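Local coordinates for chitinase (Jonesia denitrificans, PDB 5VG0), which probably degrades chitin, this piece being the copper-binding lytic polysaccharide monooxygenase domain of a longer chitinase, at residues T5-R10 with V68-K73; G17-D22 with P58-E63; I120-N125 with N135-V140. One frame throughout, in Å; residues are numbered along the deposited sequence.

Contact 1: residues T5-R10 with V68-K73; sequences TDPPSR and VDLTWK
P7 turns CD of its puckered ring to L70, 4.2 Å from L70 CG, and the flat peptide group after D6 sets its carbonyl oxygen against the backbone N of T71. That bond, T71 N to D6 O, is short at 2.8 Å and nearly straight (165° at the hydrogen). The same oxygen lies 3.2 Å from L70 CA, a CA-H...O contact beside the stronger one. One residue earlier, T5 N donates to T71 O at 2.9 Å. T5 and D6 therefore both face T71, which is a classic beta bulge in the antiparallel pairing of strands 2-6 and 68-74; just past it the chain turns through a cis peptide bond before P7. T5 OG1 sits between the backbone N and carbonyl carbon (chi1 61°), 4.0 Å from T71 CG2, while T5 CG2 packs on K73 CB at 3.8 Å. T71 OG1 donates to a water 2.8 Å away that also bonds D69 O, and it has a second partner in T107 OG1 on strand 105-110; D69 OD1 turns to T109 on that strand as well. In one conformer of D6, OD2 accepts from this water and from another. The chemistry implies a seam held mainly by backbone bonds, with water linking the polar groups at its margin and a slight apolar contact between P7 and L70.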
ATOM      1  N   THR A   5      -0.661  -5.997   4.422  1.00  8.64           N
ATOM      2  CA  THR A   5       0.060  -7.219   4.736  1.00  9.04           C
ATOM      3  C   THR A   5      -0.191  -8.348   3.745  1.00  9.49           C
ATOM      4  O   THR A   5       0.634  -9.254   3.657  1.00 11.46           O
ATOM      5  CB  THR A   5      -0.291  -7.696   6.142  1.00 11.73           C
ATOM      6  OG1 THR A   5      -1.686  -7.965   6.198  1.00 13.34           O
ATOM      7  CG2 THR A   5       0.061  -6.650   7.199  1.00 14.00           C
ATOM      8  N   ASP A   6      -1.295  -8.333   3.006  1.00  9.66           N
ATOM      9  CA  ASP A   6      -1.624  -9.413   2.093  0.80 10.67           C
ATOM     10  C   ASP A   6      -2.524  -8.867   0.981  1.00 10.83           C
ATOM     11  O   ASP A   6      -3.541  -8.272   1.253  1.00 12.37           O
ATOM     12  CB  ASP A   6      -2.334 -10.534   2.827  0.80 14.70           C
ATOM     13  CG  ASP A   6      -2.552 -11.735   1.948  0.80 19.72           C
ATOM     14  OD1 ASP A   6      -1.588 -12.153   1.283  0.80 22.80           O
ATOM     15  OD2 ASP A   6      -3.685 -12.250   1.914  0.80 23.53           O
ATOM     16  N   PRO A   7      -2.124  -9.023  -0.294  1.00 10.27           N
ATOM     17  CA  PRO A   7      -0.792  -9.426  -0.741  1.00 10.05           C
ATOM     18  C   PRO A   7       0.220  -8.442  -0.168  1.00  9.06           C
ATOM     19  O   PRO A   7      -0.087  -7.269   0.011  1.00 10.42           O
ATOM     20  CB  PRO A   7      -0.877  -9.324  -2.268  1.00 12.40           C
ATOM     21  CG  PRO A   7      -2.029  -8.515  -2.574  1.00 15.24           C
ATOM     22  CD  PRO A   7      -2.953  -8.524  -1.407  1.00 12.05           C
ATOM     23  N   PRO A   8       1.428  -8.897   0.137  1.00  9.16           N
ATOM     24  CA  PRO A   8       2.345  -8.021   0.873  1.00  9.25           C
ATOM     25  C   PRO A   8       2.780  -6.815   0.066  1.00  8.68           C
ATOM     26  O   PRO A   8       3.171  -6.920  -1.096  1.00 10.19           O
ATOM     27  CB  PRO A   8       3.533  -8.930   1.195  1.00 11.44           C
ATOM     28  CG  PRO A   8       3.426 -10.052   0.271  1.00 14.72           C
ATOM     29  CD  PRO A   8       1.978 -10.256  -0.004  1.00 11.12           C
ATOM     30  N   SER A   9       2.754  -5.659   0.719  1.00  7.64           N
ATOM     31  CA  SER A   9       3.323  -4.449   0.167  1.00  7.24           C
ATOM     32  C   SER A   9       4.853  -4.511   0.175  1.00  6.94           C
ATOM     33  O   SER A   9       5.479  -5.328   0.852  1.00  7.59           O
ATOM     34  CB  SER A   9       2.853  -3.247   0.976  1.00  7.86           C
ATOM     35  OG  SER A   9       3.225  -3.391   2.338  1.00  9.01           O
ATOM     36  N   ARG A  10       5.460  -3.579  -0.559  1.00  6.77           N
ATOM     37  CA  ARG A  10       6.912  -3.464  -0.559  1.00  6.54           C
ATOM     38  C   ARG A  10       7.447  -3.297   0.861  1.00  6.72           C
ATOM     39  O   ARG A  10       8.413  -3.965   1.245  1.00  7.90           O
ATOM     40  CB  ARG A  10       7.362  -2.333  -1.491  1.00  6.77           C
ATOM     41  CG  ARG A  10       7.121  -2.643  -2.963  1.00  7.50           C
ATOM     42  CD  ARG A  10       7.702  -1.588  -3.870  1.00  7.69           C
ATOM     43  NE  ARG A  10       7.459  -1.943  -5.259  1.00  8.58           N
ATOM     44  CZ  ARG A  10       7.869  -1.258  -6.308  1.00 10.02           C
ATOM     45  NH1 ARG A  10       8.557  -0.148  -6.166  1.00 10.98           N
ATOM     46  NH2 ARG A  10       7.577  -1.725  -7.505  1.00 12.55           N
ATOM     47  N   VAL A  68      -9.462 -10.255  -5.624  1.00  9.79           N
ATOM     48  CA  VAL A  68      -8.555 -10.572  -4.528  1.00 10.32           C
ATOM     49  C   VAL A  68      -8.980  -9.800  -3.294  1.00  9.70           C
ATOM     50  O   VAL A  68      -9.424  -8.654  -3.390  1.00 10.97           O
ATOM     51  CB  VAL A  68      -7.098 -10.237  -4.932  1.00 12.92           C
ATOM     52  CG1 VAL A  68      -6.911  -8.747  -5.171  1.00 15.07           C
ATOM     53  CG2 VAL A  68      -6.108 -10.752  -3.890  1.00 14.94           C
ATOM     54  N   ASP A  69      -8.814 -10.428  -2.133  1.00 10.93           N
ATOM     55  CA  ASP A  69      -9.008  -9.762  -0.857  1.00 11.28           C
ATOM     56  C   ASP A  69      -7.667  -9.199  -0.412  1.00 11.26           C
ATOM     57  O   ASP A  69      -6.666  -9.920  -0.354  1.00 15.31           O
ATOM     58  CB  ASP A  69      -9.524 -10.740   0.198  1.00 14.63           C
ATOM     59  CG  ASP A  69     -10.961 -11.152  -0.025  1.00 19.34           C
ATOM     60  OD1 ASP A  69     -11.655 -10.550  -0.858  1.00 18.46           O
ATOM     61  OD2 ASP A  69     -11.401 -12.091   0.669  1.00 25.34           O
ATOM     62  N   LEU A  70      -7.661  -7.925  -0.069  1.00 10.29           N
ATOM     63  CA  LEU A  70      -6.479  -7.207   0.370  1.00 10.42           C
ATOM     64  C   LEU A  70      -6.679  -6.797   1.823  1.00  9.87           C
ATOM     65  O   LEU A  70      -7.717  -6.233   2.170  1.00 11.21           O
ATOM     66  CB  LEU A  70      -6.338  -6.005  -0.539  1.00 12.49           C
ATOM     67  CG  LEU A  70      -5.153  -5.121  -0.316  1.00 14.23           C
ATOM     68  CD1 LEU A  70      -4.774  -4.515  -1.659  1.00 16.69           C
ATOM     69  CD2 LEU A  70      -5.479  -4.050   0.681  1.00 14.74           C
ATOM     70  N   THR A  71      -5.688  -7.070   2.661  1.00  9.65           N
ATOM     71  CA  THR A  71      -5.792  -6.868   4.100  1.00  9.34           C
ATOM     72  C   THR A  71      -4.773  -5.848   4.585  1.00  8.97           C
ATOM     73  O   THR A  71      -3.583  -5.932   4.256  1.00 10.33           O
ATOM     74  CB  THR A  71      -5.624  -8.183   4.857  1.00 11.79           C
ATOM     75  OG1 THR A  71      -6.702  -9.050   4.493  1.00 14.28           O
ATOM     76  CG2 THR A  71      -5.650  -7.955   6.370  1.00 13.93           C
ATOM     77  N   TRP A  72      -5.255  -4.896   5.371  1.00  9.33           N
ATOM     78  CA  TRP A  72      -4.453  -3.926   6.097  1.00  9.20           C
ATOM     79  C   TRP A  72      -4.318  -4.309   7.562  1.00  9.28           C
ATOM     80  O   TRP A  72      -5.242  -4.852   8.172  1.00 10.66           O
ATOM     81  CB  TRP A  72      -5.139  -2.565   6.090  1.00 10.58           C
ATOM     82  CG  TRP A  72      -5.189  -1.814   4.799  1.00 10.65           C
ATOM     83  CD1 TRP A  72      -6.048  -1.999   3.761  1.00 12.79           C
ATOM     84  CD2 TRP A  72      -4.348  -0.717   4.434  1.00  9.92           C
ATOM     85  NE1 TRP A  72      -5.788  -1.084   2.772  1.00 12.22           N
ATOM     86  CE2 TRP A  72      -4.746  -0.285   3.162  1.00 11.24           C
ATOM     87  CE3 TRP A  72      -3.291  -0.060   5.069  1.00 11.00           C
ATOM     88  CZ2 TRP A  72      -4.132   0.780   2.503  1.00 12.11           C
ATOM     89  CZ3 TRP A  72      -2.676   0.997   4.417  1.00 12.46           C
ATOM     90  CH2 TRP A  72      -3.105   1.407   3.149  1.00 13.10           C
ATOM     91  N   LYS A  73      -3.171  -3.966   8.132  1.00  9.21           N
ATOM     92  CA  LYS A  73      -2.960  -3.923   9.572  1.00  9.53           C
ATOM     93  C   LYS A  73      -2.727  -2.471   9.940  1.00  9.00           C
ATOM     94  O   LYS A  73      -1.794  -1.845   9.436  1.00  9.93           O
ATOM     95  CB  LYS A  73      -1.740  -4.754   9.958  1.00 12.32           C
ATOM     96  CG  LYS A  73      -1.422  -4.689  11.431  1.00 17.34           C
ATOM     97  CD  LYS A  73      -0.294  -5.630  11.790  1.00 23.02           C
ATOM     98  CE  LYS A  73      -0.041  -5.657  13.284  1.00 29.07           C
ATOM     99  NZ  LYS A  73       1.046  -6.604  13.622  1.00 32.49           N
TER
HETATM  100  O   HOH W   1      -6.111 -10.694   2.367  1.00 22.01           O
HETATM  101  O   HOH W   2      -5.179 -12.161  -0.725  1.00 29.88           O

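Contact 2: residues G17-D22 with P58-E63; sequences GETSFD and PWPTTE
F21 drives the edge of its ring into the face of the W59 indole, its CZ standing over the six-membered ring 3.8 to 3.9 Å from each of the six carbons. The planes are turned 87° to each other and the centroids lie 4.9 Å apart, an edge-to-face (T-shaped) pair. With CG between its backbone N and carbonyl carbon, chi1 50°, the phenyl ring starts out toward P58-E63. CD1 and CE1 of the same ring touch P58 CD obliquely, CD1 at 3.8 Å, the two side chains sliding past each other in opposite directions. T19 CB lies over one face of the phenyl ring, toward its rim, and T19 CG2 reaches W59 CZ3 at 4.0 Å. The contact joins the long loop that leaves helix 10-15, whose end is marked by a Schellman motif at G17, to the chain entering strand 62-64 of the monooxygenase fold. T19 OG1 donates to F21 O at 2.9 Å, in the carbonyl plane, fastening the turn that carries the phenyl ring. The indole is fixed in turn by NE1, bonded to D54 O, and by a cation-pi contact with R10. An alanine at W59 would probably open a gap beneath F21 CZ, leave D54 O without that donor and strip R10 of its aromatic partner. Between the backbones a water accepts from S20 N at 3.0 Å and donates to P58 O at 2.8 Å.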
ATOM      1  N   GLY A  17      11.715  -9.512   6.121  1.00 12.41           N
ATOM      2  CA  GLY A  17      12.973 -10.098   5.701  1.00 13.83           C
ATOM      3  C   GLY A  17      12.876 -10.885   4.419  1.00 13.39           C
ATOM      4  O   GLY A  17      13.706 -11.754   4.166  1.00 17.17           O
ATOM      5  N   GLU A  18      11.876 -10.599   3.594  1.00 12.23           N
ATOM      6  CA  GLU A  18      11.654 -11.342   2.365  0.68 13.01           C
ATOM      7  C   GLU A  18      12.408 -10.761   1.175  1.00 13.97           C
ATOM      8  O   GLU A  18      12.584 -11.460   0.171  1.00 18.40           O
ATOM      9  CB  GLU A  18      10.154 -11.427   2.069  0.68 16.77           C
ATOM     10  CG  GLU A  18       9.365 -12.156   3.143  0.68 22.66           C
ATOM     11  CD  GLU A  18       9.429 -13.653   2.997  0.68 27.18           C
ATOM     12  OE1 GLU A  18       9.820 -14.129   1.907  0.68 28.69           O
ATOM     13  OE2 GLU A  18       9.095 -14.364   3.971  0.68 29.51           O
ATOM     14  N   THR A  19      12.912  -9.545   1.273  1.00 11.83           N
ATOM     15  CA  THR A  19      13.739  -9.007   0.207  1.00 11.75           C
ATOM     16  C   THR A  19      15.166  -9.512   0.354  1.00 13.14           C
ATOM     17  O   THR A  19      15.617  -9.849   1.446  1.00 16.22           O
ATOM     18  CB  THR A  19      13.738  -7.482   0.249  1.00 12.12           C
ATOM     19  OG1 THR A  19      14.232  -7.034   1.511  1.00 15.16           O
ATOM     20  CG2 THR A  19      12.335  -6.936   0.033  1.00 12.62           C
ATOM     21  N   SER A  20      15.872  -9.542  -0.759  1.00 12.93           N
ATOM     22  CA  SER A  20      17.267  -9.960  -0.804  1.00 14.33           C
ATOM     23  C   SER A  20      18.233  -8.795  -0.680  1.00 16.68           C
ATOM     24  O   SER A  20      19.442  -8.975  -0.824  1.00 22.78           O
ATOM     25  CB  SER A  20      17.522 -10.658  -2.132  1.00 15.87           C
ATOM     26  OG  SER A  20      17.184  -9.774  -3.175  1.00 16.56           O
ATOM     27  N   PHE A  21      17.727  -7.609  -0.459  1.00 14.35           N
ATOM     28  CA  PHE A  21      18.502  -6.403  -0.300  1.00 14.57           C
ATOM     29  C   PHE A  21      18.037  -5.715   0.972  1.00 15.20           C
ATOM     30  O   PHE A  21      16.913  -5.917   1.442  1.00 15.23           O
ATOM     31  CB  PHE A  21      18.321  -5.488  -1.520  1.00 14.28           C
ATOM     32  CG  PHE A  21      16.876  -5.264  -1.896  1.00 13.00           C
ATOM     33  CD1 PHE A  21      16.229  -6.112  -2.773  1.00 12.73           C
ATOM     34  CD2 PHE A  21      16.159  -4.213  -1.346  1.00 13.77           C
ATOM     35  CE1 PHE A  21      14.898  -5.921  -3.090  1.00 12.82           C
ATOM     36  CE2 PHE A  21      14.829  -4.015  -1.671  1.00 13.52           C
ATOM     37  CZ  PHE A  21      14.207  -4.872  -2.529  1.00 12.70           C
ATOM     38  N   ASP A  22      18.923  -4.911   1.535  1.00 16.89           N
ATOM     39  CA  ASP A  22      18.618  -4.156   2.744  0.67 17.98           C
ATOM     40  C   ASP A  22      17.745  -2.966   2.369  1.00 17.00           C
ATOM     41  O   ASP A  22      18.089  -2.190   1.476  1.00 18.89           O
ATOM     42  CB  ASP A  22      19.941  -3.694   3.369  0.67 21.03           C
ATOM     43  CG  ASP A  22      19.786  -2.929   4.697  0.67 23.51           C
ATOM     44  OD1 ASP A  22      18.674  -2.775   5.243  0.67 23.84           O
ATOM     45  OD2 ASP A  22      20.843  -2.497   5.218  0.67 26.97           O
ATOM     46  N   PRO A  58      15.116  -6.118  -7.115  1.00 11.60           N
ATOM     47  CA  PRO A  58      14.337  -7.340  -7.420  1.00 12.01           C
ATOM     48  C   PRO A  58      13.208  -7.544  -6.416  1.00 11.12           C
ATOM     49  O   PRO A  58      13.240  -8.425  -5.553  1.00 13.40           O
ATOM     50  CB  PRO A  58      15.410  -8.435  -7.359  1.00 13.93           C
ATOM     51  CG  PRO A  58      16.375  -7.934  -6.357  1.00 14.25           C
ATOM     52  CD  PRO A  58      16.447  -6.448  -6.561  1.00 12.37           C
ATOM     53  N   TRP A  59      12.190  -6.694  -6.518  1.00 11.54           N
ATOM     54  CA  TRP A  59      11.047  -6.791  -5.630  1.00 11.21           C
ATOM     55  C   TRP A  59      10.317  -8.101  -5.892  1.00 12.12           C
ATOM     56  O   TRP A  59       9.974  -8.392  -7.040  1.00 14.19           O
ATOM     57  CB  TRP A  59      10.071  -5.622  -5.867  1.00 11.06           C
ATOM     58  CG  TRP A  59      10.635  -4.322  -5.392  1.00 10.62           C
ATOM     59  CD1 TRP A  59      11.151  -3.320  -6.151  1.00 11.54           C
ATOM     60  CD2 TRP A  59      10.755  -3.892  -4.030  1.00  9.42           C
ATOM     61  NE1 TRP A  59      11.577  -2.293  -5.350  1.00 12.15           N
ATOM     62  CE2 TRP A  59      11.356  -2.622  -4.042  1.00 10.83           C
ATOM     63  CE3 TRP A  59      10.408  -4.460  -2.800  1.00 10.24           C
ATOM     64  CZ2 TRP A  59      11.621  -1.914  -2.878  1.00 12.09           C
ATOM     65  CZ3 TRP A  59      10.673  -3.748  -1.635  1.00 10.94           C
ATOM     66  CH2 TRP A  59      11.276  -2.499  -1.686  1.00 12.16           C
ATOM     67  N   PRO A  60      10.008  -8.882  -4.868  1.00 12.24           N
ATOM     68  CA  PRO A  60       9.202 -10.085  -5.084  1.00 13.55           C
ATOM     69  C   PRO A  60       7.790  -9.743  -5.509  1.00 12.54           C
ATOM     70  O   PRO A  60       7.232  -8.726  -5.121  1.00 13.71           O
ATOM     71  CB  PRO A  60       9.209 -10.758  -3.703  1.00 16.06           C
ATOM     72  CG  PRO A  60      10.372 -10.196  -2.991  1.00 15.85           C
ATOM     73  CD  PRO A  60      10.502  -8.797  -3.484  1.00 13.18           C
ATOM     74  N   THR A  61       7.203 -10.620  -6.300  1.00 12.51           N
ATOM     75  CA  THR A  61       5.824 -10.459  -6.726  1.00 12.92           C
ATOM     76  C   THR A  61       4.965 -11.560  -6.127  1.00 13.13           C
ATOM     77  O   THR A  61       5.452 -12.659  -5.829  1.00 17.93           O
ATOM     78  CB  THR A  61       5.697 -10.495  -8.254  1.00 17.02           C
ATOM     79  OG1 THR A  61       6.161 -11.744  -8.755  1.00 19.38           O
ATOM     80  CG2 THR A  61       6.486  -9.364  -8.899  1.00 18.55           C
ATOM     81  N   THR A  62       3.684 -11.260  -5.957  1.00 10.78           N
ATOM     82  CA  THR A  62       2.714 -12.225  -5.469  1.00 10.51           C
ATOM     83  C   THR A  62       1.744 -12.567  -6.587  1.00 10.04           C
ATOM     84  O   THR A  62       1.203 -11.676  -7.244  1.00 10.49           O
ATOM     85  CB  THR A  62       1.956 -11.639  -4.284  1.00 12.40           C
ATOM     86  OG1 THR A  62       2.888 -11.235  -3.285  1.00 14.70           O
ATOM     87  CG2 THR A  62       0.989 -12.648  -3.686  1.00 13.10           C
ATOM     88  N   GLU A  63       1.506 -13.855  -6.782  1.00 10.73           N
ATOM     89  CA  GLU A  63       0.535 -14.315  -7.764  1.00 11.48           C
ATOM     90  C   GLU A  63      -0.858 -14.236  -7.160  1.00 11.41           C
ATOM     91  O   GLU A  63      -1.110 -14.773  -6.071  1.00 14.03           O
ATOM     92  CB  GLU A  63       0.827 -15.759  -8.159  1.00 16.77           C
ATOM     93  CG  GLU A  63       2.150 -15.930  -8.902  1.00 25.95           C
ATOM     94  CD  GLU A  63       2.526 -17.376  -9.166  1.00 34.99           C
ATOM     95  OE1 GLU A  63       1.683 -18.277  -8.958  1.00 38.25           O
ATOM     96  OE2 GLU A  63       3.677 -17.609  -9.590  1.00 37.77           O
TER
HETATM   97  O   HOH W   3      14.128  -9.672  -3.198  1.00 17.74           O

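Contact 3: residues I120-N125 with N135-V140; sequences ILARWN and NCMDVV
I120 meets strand 131-141 through CB, CG2 and CD1. Its CB stands 4.0 Å from M137 O, the carbonyl that accepts the bond from I120 N. CG2, anti to the backbone N, touches M137 CE at 3.9 Å in the methionine conformer described here, and at the tip CD1 reaches V139 CG2 at 4.1 Å, the two side chains crossing at about a right angle. The M137 chain is bent at chi2 and chi3, and its CE methyl also packs on A122 CB. The backbones are joined as an antiparallel hairpin: I120 and M137 exchange two bonds, as do A122 and N135, where A122 N to N135 O is 2.8 Å and almost linear at 178°. Between them L121 and C136 form a non-hydrogen-bonded pair, and on that face L121 CD1 lies 3.8 Å from C136 SG, whose disulfide leads to C42. N135 OD1 accepts from V4 N, satisfying a buried polar atom. Strand 80-87 flanks 118-126 on its other side, strands 34-36 and 62-64 pair with 131-141, and W72 and L70 of strand 68-74 cover the face of A122, N135 and M137, joining the two sheets of the sandwich.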
ATOM      1  N   ILE A 120      -0.065  -2.340  -7.753  1.00  7.82           N
ATOM      2  CA  ILE A 120      -1.212  -1.697  -7.120  1.00  7.53           C
ATOM      3  C   ILE A 120      -0.681  -0.700  -6.107  1.00  7.43           C
ATOM      4  O   ILE A 120       0.165  -1.055  -5.284  1.00  9.49           O
ATOM      5  CB  ILE A 120      -2.099  -2.734  -6.411  1.00  8.81           C
ATOM      6  CG1 ILE A 120      -2.587  -3.798  -7.387  1.00 12.03           C
ATOM      7  CG2 ILE A 120      -3.268  -2.052  -5.710  1.00 10.42           C
ATOM      8  CD1 ILE A 120      -3.293  -4.947  -6.739  1.00 15.10           C
ATOM      9  N   LEU A 121      -1.157   0.540  -6.152  1.00  7.61           N
ATOM     10  CA  LEU A 121      -0.890   1.519  -5.106  1.00  7.56           C
ATOM     11  C   LEU A 121      -2.159   1.704  -4.293  1.00  7.60           C
ATOM     12  O   LEU A 121      -3.216   2.020  -4.849  1.00  9.45           O
ATOM     13  CB  LEU A 121      -0.459   2.856  -5.698  1.00  9.03           C
ATOM     14  CG  LEU A 121      -0.366   4.022  -4.692  1.00 11.64           C
ATOM     15  CD1 LEU A 121       0.754   3.793  -3.696  1.00 13.89           C
ATOM     16  CD2 LEU A 121      -0.230   5.345  -5.403  1.00 15.11           C
ATOM     17  N   ALA A 122      -2.041   1.492  -2.998  1.00  7.55           N
ATOM     18  CA  ALA A 122      -3.104   1.768  -2.050  1.00  8.11           C
ATOM     19  C   ALA A 122      -2.754   3.058  -1.335  1.00  7.75           C
ATOM     20  O   ALA A 122      -1.684   3.172  -0.750  1.00 10.27           O
ATOM     21  CB  ALA A 122      -3.258   0.618  -1.066  1.00  9.68           C
ATOM     22  N   ARG A 123      -3.667   4.018  -1.389  1.00  7.48           N
ATOM     23  CA  ARG A 123      -3.506   5.321  -0.764  1.00  8.09           C
ATOM     24  C   ARG A 123      -4.601   5.467   0.283  1.00  7.97           C
ATOM     25  O   ARG A 123      -5.786   5.482  -0.054  1.00  9.33           O
ATOM     26  CB  ARG A 123      -3.585   6.400  -1.836  1.00  9.80           C
ATOM     27  CG  ARG A 123      -3.244   7.770  -1.379  1.00 11.06           C
ATOM     28  CD  ARG A 123      -2.964   8.666  -2.592  1.00 11.37           C
ATOM     29  NE  ARG A 123      -4.189   9.094  -3.245  1.00 10.63           N
ATOM     30  CZ  ARG A 123      -4.238   9.959  -4.250  1.00 10.38           C
ATOM     31  NH1 ARG A 123      -3.128  10.439  -4.789  1.00 11.82           N
ATOM     32  NH2 ARG A 123      -5.409  10.346  -4.726  1.00 10.80           N
ATOM     33  N   TRP A 124      -4.196   5.556   1.533  1.00  7.28           N
ATOM     34  CA  TRP A 124      -5.105   5.692   2.670  1.00  7.54           C
ATOM     35  C   TRP A 124      -5.134   7.161   3.071  1.00  7.16           C
ATOM     36  O   TRP A 124      -4.142   7.687   3.579  1.00  8.80           O
ATOM     37  CB  TRP A 124      -4.592   4.832   3.827  1.00  7.84           C
ATOM     38  CG  TRP A 124      -5.288   5.040   5.133  1.00  7.94           C
ATOM     39  CD1 TRP A 124      -6.526   5.548   5.346  1.00  9.25           C
ATOM     40  CD2 TRP A 124      -4.758   4.713   6.422  1.00  8.92           C
ATOM     41  NE1 TRP A 124      -6.796   5.574   6.688  1.00 10.16           N
ATOM     42  CE2 TRP A 124      -5.727   5.062   7.372  1.00  9.75           C
ATOM     43  CE3 TRP A 124      -3.563   4.158   6.863  1.00  9.31           C
ATOM     44  CZ2 TRP A 124      -5.539   4.874   8.741  1.00 11.02           C
ATOM     45  CZ3 TRP A 124      -3.380   3.973   8.222  1.00 11.25           C
ATOM     46  CH2 TRP A 124      -4.358   4.331   9.143  1.00 11.51           C
ATOM     47  N   ASN A 125      -6.260   7.829   2.836  1.00  7.70           N
ATOM     48  CA  ASN A 125      -6.392   9.253   3.118  1.00  8.34           C
ATOM     49  C   ASN A 125      -6.975   9.474   4.510  1.00  8.33           C
ATOM     50  O   ASN A 125      -8.061   8.984   4.834  1.00  9.68           O
ATOM     51  CB  ASN A 125      -7.285   9.896   2.065  1.00  8.80           C
ATOM     52  CG  ASN A 125      -6.688   9.830   0.694  1.00  9.01           C
ATOM     53  OD1 ASN A 125      -5.589  10.318   0.458  1.00 10.40           O
ATOM     54  ND2 ASN A 125      -7.390   9.213  -0.209  1.00 10.68           N
ATOM     55  N   ASN A 135       1.130   2.508  -0.051  1.00  6.97           N
ATOM     56  CA  ASN A 135       1.527   1.105  -0.083  1.00  7.15           C
ATOM     57  C   ASN A 135       1.474   0.573  -1.508  1.00  7.46           C
ATOM     58  O   ASN A 135       0.386   0.493  -2.090  1.00  9.08           O
ATOM     59  CB  ASN A 135       0.595   0.223   0.758  1.00  9.16           C
ATOM     60  CG  ASN A 135       0.854   0.309   2.269  1.00 10.78           C
ATOM     61  OD1 ASN A 135       1.320  -0.646   2.859  1.00 12.18           O
ATOM     62  ND2 ASN A 135       0.578   1.445   2.871  1.00 13.26           N
ATOM     63  N   CYS A 136       2.614   0.161  -2.050  1.00  6.93           N
ATOM     64  CA  CYS A 136       2.658  -0.523  -3.337  1.00  6.96           C
ATOM     65  C   CYS A 136       2.736  -2.027  -3.157  1.00  6.74           C
ATOM     66  O   CYS A 136       3.496  -2.519  -2.325  1.00  7.85           O
ATOM     67  CB  CYS A 136       3.872  -0.069  -4.128  1.00  8.32           C
ATOM     68  SG  CYS A 136       3.575   1.488  -4.933  1.00  9.50           S
ATOM     69  N   MET A 137       2.009  -2.743  -4.005  1.00  6.89           N
ATOM     70  CA  MET A 137       1.999  -4.202  -4.043  0.77  7.17           C
ATOM     71  C   MET A 137       2.307  -4.629  -5.472  1.00  8.00           C
ATOM     72  O   MET A 137       1.584  -4.263  -6.403  1.00  9.67           O
ATOM     73  CB  MET A 137       0.633  -4.776  -3.649  0.77  7.90           C
ATOM     74  CG  MET A 137       0.253  -4.704  -2.179  0.77  8.86           C
ATOM     75  SD  MET A 137       0.075  -3.072  -1.430  0.77  8.76           S
ATOM     76  CE  MET A 137      -1.294  -2.444  -2.381  0.77 10.84           C
ATOM     77  N   ASP A 138       3.352  -5.406  -5.641  1.00  7.31           N
ATOM     78  CA  ASP A 138       3.726  -5.960  -6.940  1.00  8.01           C
ATOM     79  C   ASP A 138       3.062  -7.315  -7.098  1.00  7.74           C
ATOM     80  O   ASP A 138       3.285  -8.213  -6.284  1.00  9.21           O
ATOM     81  CB  ASP A 138       5.241  -6.072  -7.046  1.00  8.66           C
ATOM     82  CG  ASP A 138       5.896  -4.725  -6.925  1.00 10.17           C
ATOM     83  OD1 ASP A 138       5.650  -3.873  -7.802  1.00 13.90           O
ATOM     84  OD2 ASP A 138       6.638  -4.513  -5.952  1.00 11.21           O
ATOM     85  N   VAL A 139       2.248  -7.453  -8.143  1.00  8.28           N
ATOM     86  CA  VAL A 139       1.420  -8.630  -8.310  1.00  8.85           C
ATOM     87  C   VAL A 139       1.520  -9.137  -9.735  1.00  8.90           C
ATOM     88  O   VAL A 139       1.857  -8.409 -10.667  1.00 10.12           O
ATOM     89  CB  VAL A 139      -0.058  -8.353  -7.941  1.00  9.64           C
ATOM     90  CG1 VAL A 139      -0.167  -7.980  -6.477  1.00 11.42           C
ATOM     91  CG2 VAL A 139      -0.683  -7.274  -8.838  1.00 11.46           C
ATOM     92  N   VAL A 140       1.225 -10.419  -9.893  1.00  8.99           N
ATOM     93  CA  VAL A 140       1.023 -11.028 -11.196  1.00  9.91           C
ATOM     94  C   VAL A 140      -0.369 -11.631 -11.161  1.00  9.93           C
ATOM     95  O   VAL A 140      -0.645 -12.518 -10.347  1.00 11.43           O
ATOM     96  CB  VAL A 140       2.075 -12.102 -11.528  1.00 13.28           C
ATOM     97  CG1 VAL A 140       1.813 -12.659 -12.922  1.00 16.08           C
ATOM     98  CG2 VAL A 140       3.474 -11.537 -11.419  1.00 16.82           C
TER

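How the contacts relate
Contact 3 lies nearest the centre of the chain, with contact 1 against it, their centres about 9 Å apart; contact 2 lies on the surface, about 14 and 15 Å from the centres of the other two. R10 ties all three together: its NE makes a salt bridge to D138 OD2 at 2.8 Å, while its CB packs 3.6 Å from W59 CZ3. Strand 62-64 adds a second join, T62 O to V140 N at 2.9 Å, probably a hydrogen bond. The copper(II) ion, bound by H1 and H78, lies outside them all, about 12 Å from the side chain of K73 and about 11 Å from that of N135. Strand 2-6, which follows H1 directly, thus connects the copper-binding N-terminus to this framework.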